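Local coordinates for prophenoloxidase b (Marsupenaeus japonicus, PDB 3WKY), which probably oxidises phenols as a type 3 copper phenoloxidase of crustacean hemolymph, the zymogen carrying a Cu2-O2 cluster in its copper domain, at residues Arg190-Leu195 with Ser477-His482. Sequence-based numbering, arbitrary orientation.
Sequences REDMNL and SNFLEH
Asp192, the N-cap of helix 193-205, meets the rim of the Phe479 ring with one carboxylate oxygen and works for the helix with the other. Its CG stands anti to the backbone N, beside the carbonyl carbon. OD1 takes a bond from Leu195 N at 3.0 Å, met on the anti side somewhat out of the carboxylate plane, and Asn194 N adds a weak, bent bond. OD2 lies 3.6 Å from Phe479 CD2, near the ring plane, with the carboxylate turned 77° from the ring. A water donates to Asp192 OD2 at 2.7 Å and accepts from Leu480 N, tying cap to strand; Asn577 ND2 gives OD2 a second bond.

Met193 meets the same ring edge farther round, at CE2 and CZ, its side chain crossing that of Phe479 at about a right angle. Its CG sits in the plane of the Phe479 ring, 3.5 Å from CE2, and its SD is 3.8 Å from CZ, an edge-on Met-aromatic contact. The bend at chi3 (57°) carries CE round toward CZ and, more distantly, Ser477 OG. An alanine here would probably leave a gap beside CE2 and CZ and let the ring shift. Asn194 brings ND2 within 4.1 Å of Phe479 CE2, its amide tilted 27° from the ring.

All this is packing between domains: the start of a helix in the copper-containing domain rests on strand 472-481 of the C-terminal Ig-like domain. That strand pairs antiparallel with 445-456, whose Phe455 also touches Met193, and parallel with 165-169, a copper-domain strand at one edge of the same sheet within this chain.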
# COMPACT_ATOMS: atom_id res chain seq x y z
N ARG A 190 -16.88 21.98 -21.88
CA ARG A 190 -17.58 21.62 -20.64
C ARG A 190 -18.24 22.83 -19.97
O ARG A 190 -19.30 22.71 -19.37
CB ARG A 190 -16.61 20.95 -19.65
CG ARG A 190 -16.10 19.56 -20.07
CD ARG A 190 -15.53 18.82 -18.84
NE ARG A 190 -14.52 19.67 -18.22
CZ ARG A 190 -13.21 19.57 -18.45
NH1 ARG A 190 -12.73 18.59 -19.21
NH2 ARG A 190 -12.37 20.43 -17.89
N GLU A 191 -17.60 23.99 -20.08
CA GLU A 191 -18.10 25.19 -19.41
C GLU A 191 -19.00 26.05 -20.30
O GLU A 191 -19.51 27.07 -19.87
CB GLU A 191 -16.92 26.00 -18.85
CG GLU A 191 -16.19 25.25 -17.71
CD GLU A 191 -14.89 25.90 -17.26
OE1 GLU A 191 -14.56 27.01 -17.75
OE2 GLU A 191 -14.20 25.32 -16.39
N ASP A 192 -19.21 25.61 -21.54
CA ASP A 192 -20.07 26.33 -22.49
C ASP A 192 -21.41 26.63 -21.83
O ASP A 192 -22.10 25.72 -21.36
CB ASP A 192 -20.26 25.51 -23.76
CG ASP A 192 -21.12 26.23 -24.81
OD1 ASP A 192 -22.33 26.40 -24.57
OD2 ASP A 192 -20.59 26.60 -25.87
N MET A 193 -21.78 27.91 -21.76
CA MET A 193 -22.98 28.27 -21.00
C MET A 193 -24.26 27.69 -21.60
O MET A 193 -25.20 27.36 -20.87
CB MET A 193 -23.08 29.79 -20.80
CG MET A 193 -23.28 30.59 -22.07
SD MET A 193 -23.35 32.36 -21.64
CE MET A 193 -21.77 32.57 -20.80
N ASN A 194 -24.30 27.53 -22.92
CA ASN A 194 -25.46 26.94 -23.56
C ASN A 194 -25.58 25.44 -23.28
O ASN A 194 -26.68 24.91 -23.13
CB ASN A 194 -25.42 27.19 -25.07
CG ASN A 194 -25.54 28.66 -25.43
OD1 ASN A 194 -26.34 29.39 -24.85
ND2 ASN A 194 -24.72 29.10 -26.38
N LEU A 195 -24.44 24.76 -23.20
CA LEU A 195 -24.46 23.34 -22.89
C LEU A 195 -24.93 23.09 -21.46
O LEU A 195 -25.73 22.19 -21.19
CB LEU A 195 -23.08 22.72 -23.10
CG LEU A 195 -23.04 21.20 -22.95
CD1 LEU A 195 -23.91 20.52 -24.00
CD2 LEU A 195 -21.60 20.71 -23.06
N SER A 477 -17.82 36.73 -24.10
CA SER A 477 -16.89 35.62 -24.01
C SER A 477 -16.88 34.84 -25.32
O SER A 477 -17.73 35.07 -26.19
CB SER A 477 -17.25 34.69 -22.85
OG SER A 477 -18.57 34.19 -22.98
N ASN A 478 -15.93 33.93 -25.45
CA ASN A 478 -15.75 33.18 -26.69
C ASN A 478 -16.44 31.83 -26.65
O ASN A 478 -16.49 31.18 -25.61
CB ASN A 478 -14.26 33.00 -26.98
CG ASN A 478 -13.57 34.32 -27.28
OD1 ASN A 478 -14.02 35.08 -28.14
ND2 ASN A 478 -12.49 34.60 -26.56
N PHE A 479 -16.97 31.41 -27.80
CA PHE A 479 -17.69 30.15 -27.92
C PHE A 479 -17.22 29.44 -29.16
O PHE A 479 -16.92 30.08 -30.18
CB PHE A 479 -19.19 30.42 -28.10
CG PHE A 479 -19.86 31.01 -26.90
CD1 PHE A 479 -19.72 32.36 -26.61
CD2 PHE A 479 -20.63 30.22 -26.07
CE1 PHE A 479 -20.34 32.91 -25.49
CE2 PHE A 479 -21.26 30.76 -24.95
CZ PHE A 479 -21.11 32.11 -24.67
N LEU A 480 -17.19 28.11 -29.12
CA LEU A 480 -16.99 27.36 -30.35
C LEU A 480 -18.21 27.63 -31.22
O LEU A 480 -19.32 27.81 -30.70
CB LEU A 480 -16.88 25.86 -30.07
CG LEU A 480 -16.41 25.06 -31.28
CD1 LEU A 480 -14.94 25.37 -31.49
CD2 LEU A 480 -16.66 23.56 -31.14
N GLU A 481 -18.02 27.67 -32.54
CA GLU A 481 -19.11 27.93 -33.47
C GLU A 481 -18.81 27.24 -34.79
O GLU A 481 -17.70 26.75 -34.98
CB GLU A 481 -19.27 29.44 -33.69
CG GLU A 481 -20.43 30.08 -32.91
CD GLU A 481 -21.79 29.67 -33.44
OE1 GLU A 481 -21.87 28.85 -34.40
OE2 GLU A 481 -22.81 30.17 -32.90
N HIS A 482 -19.78 27.21 -35.69
CA HIS A 482 -19.59 26.59 -36.99
C HIS A 482 -20.51 27.29 -38.00
O HIS A 482 -21.55 27.81 -37.61
CB HIS A 482 -19.99 25.11 -36.92
CG HIS A 482 -21.46 24.89 -36.72
ND1 HIS A 482 -22.34 24.76 -37.77
CD2 HIS A 482 -22.21 24.81 -35.59
CE1 HIS A 482 -23.56 24.59 -37.30
NE2 HIS A 482 -23.51 24.62 -35.98
O HOH W 1 -17.98 26.88 -26.62